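HTH-type transcriptional activator AmpR (Citrobacter freundii, PDB 3KOS) regulates transcription of the AmpC beta-lactamase gene as a LysR-family DNA-binding activator, and is represented here by its effector-binding domain. Local coordinates at residues D100-P105 against L117-V122; T90-I95 against R168-F173. All coordinates share one frame; numbering follows the deposited sequence.

Contacts 1 and 2 lie about 13 Å apart between their centres and on the same side of the chain's centre. In sequence, both segments of contact 1 fall between those of contact 2. Segments 90-95 and 100-105 are joined directly: Lys103 NZ lies 2.8 Å from Gln94 O, a probable hydrogen bond, and Asp100 CB packs 3.7 Å from Ile95 CA. Their partners also meet, with Trp118 CZ2 3.9 Å from Phe173 CB. Glycerol, probably from the crystallisation liquor, is bound about 3 Å from the side chain of Phe173 and about 5 Å from that of Trp118; it does not by itself identify the effector site.

Contact 1 (D100-P105 against L117-V122); sequences DILKFP and LWMQTV. Unlike the reference sequence in segment 117-122: Thr121 (reference Ala), Val122 (reference Ala).
The methyl end of Met119, a selenomethionine, reaches from helix 114-121 to Ile101 and Leu102 in the loop ahead of strand 106-109. The helix links the parallel neighbours 106-109 and 133-136 in a beta-alpha-beta crossover of the LysR substrate-binding domain, and the loop leads into its first strand. Contact is entirely through apolar side chains, the nearest CA atoms, those of Ile101 and Met119, being 9.9 Å apart. Met119 bends at its second torsion (chi2 -62°) and then runs straight through selenium, so that CE alone does the touching. Ile101 receives it at its branch point, CB lying 3.9 Å from Met119 CE, with CG2 almost as near. Leu102 CD2 comes within 4.0 Å of the same Met119 CE; this side chain leaves its backbone at a slant, but its branched end turns in to the contact. Ile101 and Leu102 point the opposite way to Met119 and run past its methyl end.

The other branch of Ile101 serves Trp118. With chi2 at 169°, the extended arm carries CD1 to 3.7 Å from Trp118 CZ3, on the six-membered part of the indole, and the two side chains meet at a slant. Val122 CG1 lies over one face of that indole near its rim, one turn along the chain. Pro85 of strand 73-86 touches both Ile101 and Trp118, and Trp118 NE1 is hydrogen-bonded to Thr175 O, which anchors the polar edge of the buried ring. Farther round the helix, Leu117 O accepts two bonds from opposite faces of its carbonyl plane, one from Thr121 N and one from Thr121 OG1 at 2.9 Å.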
loop_
_atom_site.group_PDB
_atom_site.type_symbol
_atom_site.label_atom_id
_atom_site.label_comp_id
_atom_site.label_asym_id
_atom_site.label_seq_id
_atom_site.Cartn_x
_atom_site.Cartn_y
_atom_site.Cartn_z
ATOM N N ASP A 100 4.558 -10.311 -25.710
ATOM C CA ASP A 100 5.710 -9.488 -25.351
ATOM C C ASP A 100 5.760 -9.175 -23.853
ATOM O O ASP A 100 6.815 -8.854 -23.316
ATOM C CB ASP A 100 5.704 -8.175 -26.142
ATOM C CG ASP A 100 6.047 -8.374 -27.614
ATOM O OD1 ASP A 100 6.695 -9.385 -27.950
ATOM O OD2 ASP A 100 5.666 -7.513 -28.429
ATOM N N ILE A 101 4.612 -9.251 -23.187
ATOM C CA ILE A 101 4.560 -9.019 -21.748
ATOM C C ILE A 101 5.538 -9.958 -21.043
ATOM O O ILE A 101 6.163 -9.592 -20.039
ATOM C CB ILE A 101 3.131 -9.200 -21.200
ATOM C CG1 ILE A 101 2.249 -8.035 -21.659
ATOM C CG2 ILE A 101 3.142 -9.293 -19.674
ATOM C CD1 ILE A 101 0.752 -8.221 -21.398
ATOM N N LEU A 102 5.692 -11.158 -21.598
ATOM C CA LEU A 102 6.507 -12.201 -20.980
ATOM C C LEU A 102 8.016 -11.981 -21.123
ATOM O O LEU A 102 8.821 -12.774 -20.627
ATOM C CB LEU A 102 6.089 -13.581 -21.495
ATOM C CG LEU A 102 4.621 -13.891 -21.215
ATOM C CD1 LEU A 102 4.198 -15.220 -21.811
ATOM C CD2 LEU A 102 4.369 -13.870 -19.710
ATOM N N LYS A 103 8.402 -10.897 -21.783
ATOM C CA LYS A 103 9.794 -10.477 -21.752
ATOM C C LYS A 103 10.157 -10.054 -20.336
ATOM O O LYS A 103 11.326 -10.071 -19.956
ATOM C CB LYS A 103 10.015 -9.285 -22.678
ATOM C CG LYS A 103 9.925 -9.586 -24.155
ATOM C CD LYS A 103 9.985 -8.271 -24.911
ATOM C CE LYS A 103 9.893 -8.464 -26.404
ATOM N NZ LYS A 103 9.992 -7.142 -27.080
ATOM N N PHE A 104 9.144 -9.677 -19.559
ATOM C CA PHE A 104 9.368 -9.076 -18.243
ATOM C C PHE A 104 8.776 -9.902 -17.105
ATOM O O PHE A 104 7.940 -10.776 -17.335
ATOM C CB PHE A 104 8.803 -7.657 -18.230
ATOM C CG PHE A 104 9.287 -6.820 -19.374
ATOM C CD1 PHE A 104 10.560 -6.285 -19.361
ATOM C CD2 PHE A 104 8.485 -6.599 -20.475
ATOM C CE1 PHE A 104 11.020 -5.529 -20.421
ATOM C CE2 PHE A 104 8.939 -5.839 -21.538
ATOM C CZ PHE A 104 10.209 -5.308 -21.509
ATOM N N PRO A 105 9.228 -9.646 -15.868
ATOM C CA PRO A 105 8.613 -10.327 -14.725
ATOM C C PRO A 105 7.169 -9.868 -14.591
ATOM O O PRO A 105 6.827 -8.801 -15.087
ATOM C CB PRO A 105 9.434 -9.823 -13.531
ATOM C CG PRO A 105 10.736 -9.385 -14.121
ATOM C CD PRO A 105 10.389 -8.829 -15.468
ATOM N N LEU A 117 -5.691 -15.919 -16.433
ATOM C CA LEU A 117 -7.007 -15.529 -16.924
ATOM C C LEU A 117 -6.938 -14.430 -17.979
ATOM O O LEU A 117 -7.649 -14.492 -18.977
ATOM C CB LEU A 117 -7.928 -15.125 -15.770
ATOM C CG LEU A 117 -8.253 -16.288 -14.825
ATOM C CD1 LEU A 117 -8.882 -15.804 -13.529
ATOM C CD2 LEU A 117 -9.158 -17.311 -15.516
ATOM N N TRP A 118 -6.090 -13.423 -17.777
ATOM C CA TRP A 118 -5.984 -12.372 -18.789
ATOM C C TRP A 118 -5.425 -12.912 -20.106
ATOM O O TRP A 118 -5.960 -12.624 -21.180
ATOM C CB TRP A 118 -5.153 -11.174 -18.300
ATOM C CG TRP A 118 -5.263 -10.011 -19.218
ATOM C CD1 TRP A 118 -6.235 -9.046 -19.210
ATOM C CD2 TRP A 118 -4.399 -9.700 -20.307
ATOM N NE1 TRP A 118 -6.017 -8.149 -20.223
ATOM C CE2 TRP A 118 -4.899 -8.532 -20.917
ATOM C CE3 TRP A 118 -3.242 -10.293 -20.829
ATOM C CZ2 TRP A 118 -4.282 -7.947 -22.017
ATOM C CZ3 TRP A 118 -2.634 -9.711 -21.923
ATOM C CH2 TRP A 118 -3.154 -8.554 -22.504
HETATM N N MSE A 119 -4.333 -13.672 -20.020
HETATM C CA MSE A 119 -3.741 -14.296 -21.198
HETATM C C MSE A 119 -4.777 -15.158 -21.919
HETATM O O MSE A 119 -4.924 -15.071 -23.132
HETATM C CB MSE A 119 -2.531 -15.155 -20.809
HETATM C CG MSE A 119 -1.317 -14.347 -20.357
HETATM SE SE MSE A 119 -0.668 -13.179 -21.791
HETATM C CE MSE A 119 0.835 -12.315 -20.856
ATOM N N GLN A 120 -5.472 -15.999 -21.161
ATOM C CA GLN A 120 -6.501 -16.875 -21.723
ATOM C C GLN A 120 -7.545 -16.060 -22.500
ATOM O O GLN A 120 -7.935 -16.429 -23.610
ATOM C CB GLN A 120 -7.158 -17.681 -20.600
ATOM C CG GLN A 120 -8.312 -18.573 -21.030
ATOM C CD GLN A 120 -8.955 -19.321 -19.865
ATOM O OE1 GLN A 120 -9.635 -18.729 -19.020
ATOM N NE2 GLN A 120 -8.755 -20.633 -19.828
ATOM N N THR A 121 -7.968 -14.935 -21.926
ATOM C CA THR A 121 -8.968 -14.061 -22.542
ATOM C C THR A 121 -8.513 -13.471 -23.868
ATOM O O THR A 121 -9.322 -13.288 -24.782
ATOM C CB THR A 121 -9.363 -12.914 -21.578
ATOM O OG1 THR A 121 -9.960 -13.474 -20.403
ATOM C CG2 THR A 121 -10.337 -11.950 -22.227
ATOM N N VAL A 122 -7.224 -13.169 -23.984
ATOM C CA VAL A 122 -6.714 -12.599 -25.229
ATOM C C VAL A 122 -6.152 -13.673 -26.160
ATOM O O VAL A 122 -5.580 -13.359 -27.196
ATOM C CB VAL A 122 -5.647 -11.492 -25.003
ATOM C CG1 VAL A 122 -6.251 -10.316 -24.261
ATOM C CG2 VAL A 122 -4.426 -12.043 -24.260
#

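Contact 2 (T90-I95 against R168-F173)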
loop_
_atom_site.group_PDB
_atom_site.type_symbol
_atom_site.label_atom_id
_atom_site.label_comp_id
_atom_site.label_asym_id
_atom_site.label_seq_id
_atom_site.Cartn_x
_atom_site.Cartn_y
_atom_site.Cartn_z
ATOM N N THR A 90 8.637 2.897 -20.441
ATOM C CA THR A 90 9.844 2.225 -20.916
ATOM C C THR A 90 9.626 0.740 -21.239
ATOM O O THR A 90 10.122 0.238 -22.252
ATOM C CB THR A 90 11.033 2.404 -19.931
ATOM O OG1 THR A 90 11.472 3.768 -19.964
ATOM C CG2 THR A 90 12.193 1.511 -20.319
ATOM N N LEU A 91 8.886 0.030 -20.392
ATOM C CA LEU A 91 8.555 -1.353 -20.705
ATOM C C LEU A 91 7.572 -1.412 -21.863
ATOM O O LEU A 91 7.629 -2.324 -22.688
ATOM C CB LEU A 91 7.970 -2.084 -19.492
ATOM C CG LEU A 91 8.985 -2.849 -18.649
ATOM C CD1 LEU A 91 9.977 -1.891 -18.006
ATOM C CD2 LEU A 91 8.303 -3.692 -17.593
ATOM N N ALA A 92 6.667 -0.443 -21.921
ATOM C CA ALA A 92 5.652 -0.451 -22.963
ATOM C C ALA A 92 6.295 -0.350 -24.346
ATOM O O ALA A 92 5.759 -0.867 -25.325
ATOM C CB ALA A 92 4.666 0.670 -22.754
ATOM N N SER A 93 7.450 0.305 -24.419
ATOM C CA SER A 93 8.117 0.504 -25.701
ATOM C C SER A 93 8.574 -0.826 -26.296
ATOM O O SER A 93 8.889 -0.908 -27.481
ATOM C CB SER A 93 9.304 1.456 -25.551
ATOM O OG SER A 93 10.384 0.823 -24.887
ATOM N N GLN A 94 8.607 -1.866 -25.466
ATOM C CA GLN A 94 9.068 -3.181 -25.890
ATOM C C GLN A 94 7.910 -4.170 -25.978
ATOM O O GLN A 94 8.114 -5.372 -26.127
ATOM C CB GLN A 94 10.122 -3.702 -24.921
ATOM C CG GLN A 94 11.358 -2.817 -24.830
ATOM C CD GLN A 94 12.143 -3.041 -23.552
ATOM O OE1 GLN A 94 12.831 -4.053 -23.398
ATOM N NE2 GLN A 94 12.048 -2.091 -22.626
ATOM N N ILE A 95 6.693 -3.652 -25.867
ATOM C CA ILE A 95 5.497 -4.485 -25.871
ATOM C C ILE A 95 4.577 -4.076 -27.012
ATOM O O ILE A 95 3.988 -2.994 -27.000
ATOM C CB ILE A 95 4.761 -4.404 -24.514
ATOM C CG1 ILE A 95 5.640 -5.013 -23.420
ATOM C CG2 ILE A 95 3.406 -5.094 -24.582
ATOM C CD1 ILE A 95 5.145 -4.757 -22.001
ATOM N N ARG A 168 2.900 8.283 -15.945
ATOM C CA ARG A 168 3.843 7.463 -15.190
ATOM C C ARG A 168 3.600 5.972 -15.439
ATOM O O ARG A 168 4.462 5.132 -15.182
ATOM C CB ARG A 168 3.722 7.774 -13.702
ATOM C CG ARG A 168 4.148 9.192 -13.357
ATOM C CD ARG A 168 3.780 9.529 -11.923
ATOM N NE ARG A 168 3.905 10.956 -11.655
ATOM C CZ ARG A 168 3.479 11.545 -10.540
ATOM N NH1 ARG A 168 2.892 10.821 -9.596
ATOM N NH2 ARG A 168 3.631 12.858 -10.376
ATOM N N ILE A 169 2.416 5.661 -15.941
ATOM C CA ILE A 169 2.084 4.293 -16.302
ATOM C C ILE A 169 1.256 4.276 -17.582
ATOM O O ILE A 169 0.545 5.244 -17.889
ATOM C CB ILE A 169 1.322 3.573 -15.149
ATOM C CG1 ILE A 169 1.707 2.094 -15.089
ATOM C CG2 ILE A 169 -0.168 3.719 -15.301
ATOM C CD1 ILE A 169 3.008 1.829 -14.366
ATOM N N VAL A 170 1.338 3.162 -18.301
ATOM C CA VAL A 170 0.672 2.979 -19.587
ATOM C C VAL A 170 -0.170 1.700 -19.590
ATOM O O VAL A 170 0.198 0.710 -18.964
ATOM C CB VAL A 170 1.730 2.864 -20.715
ATOM C CG1 VAL A 170 1.101 2.413 -22.014
ATOM C CG2 VAL A 170 2.451 4.192 -20.898
ATOM N N GLN A 171 -1.294 1.728 -20.298
ATOM C CA GLN A 171 -2.125 0.541 -20.476
ATOM C C GLN A 171 -1.944 0.080 -21.916
ATOM O O GLN A 171 -2.592 0.606 -22.816
ATOM C CB GLN A 171 -3.599 0.871 -20.208
ATOM C CG GLN A 171 -4.550 -0.338 -20.256
ATOM C CD GLN A 171 -6.028 0.047 -20.218
ATOM O OE1 GLN A 171 -6.395 1.140 -19.776
ATOM N NE2 GLN A 171 -6.880 -0.848 -20.698
ATOM N N PRO A 172 -1.055 -0.892 -22.143
ATOM C CA PRO A 172 -0.738 -1.217 -23.541
ATOM C C PRO A 172 -1.886 -1.868 -24.311
ATOM O O PRO A 172 -1.914 -1.765 -25.539
ATOM C CB PRO A 172 0.441 -2.183 -23.421
ATOM C CG PRO A 172 0.348 -2.734 -22.014
ATOM C CD PRO A 172 -0.181 -1.603 -21.194
ATOM N N PHE A 173 -2.810 -2.526 -23.618
ATOM C CA PHE A 173 -3.885 -3.249 -24.298
ATOM C C PHE A 173 -5.275 -2.879 -23.801
ATOM O O PHE A 173 -5.462 -2.567 -22.634
ATOM C CB PHE A 173 -3.663 -4.755 -24.185
ATOM C CG PHE A 173 -2.353 -5.195 -24.744
ATOM C CD1 PHE A 173 -2.135 -5.164 -26.117
ATOM C CD2 PHE A 173 -1.323 -5.599 -23.908
ATOM C CE1 PHE A 173 -0.917 -5.544 -26.645
ATOM C CE2 PHE A 173 -0.113 -5.981 -24.430
ATOM C CZ PHE A 173 0.094 -5.951 -25.802
#
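Ile95 pushes its CG2 methyl into the notch between Pro172 and Phe173. It lies 3.6 Å from both CE2 and CZ of the Phe173 ring, which it meets obliquely, and 4.3 Å from Pro172 CB. The notch has a firm wall, because Pro172 CB itself rests over one face of the phenyl ring, toward its rim. Phe173 starts out at a slant to the contact, and its first torsion (chi1 -58°) swings the ring back toward Ile95.

A second fit lies beside the first. The small bump of Ala92 CB rests against Val170, 4.0 Å from its CG1. These bumps belong to a type I beta turn, Ala92 to Ile95, at the C-terminal side of the short helix that begins at residue 89 in the LysR substrate-binding domain; the receiving strip, 168-173, is the loop leading from helix 161-165 toward strand 181-187. Backbone bonding between Val170 and Cys87 holds that strip close to the start of the helix, while Ile169 packs on helix 139-147.

The turn is tied back to the helix: Thr90 O is gripped from opposite faces of its carbonyl plane, by Ser93 OG at 2.7 Å and by Gln94 NE2 at 3.0 Å. On the receiving side, Gln171, whose side chain leaves the backbone away from the turn, stays extended and bonds Phe173 O through NE2.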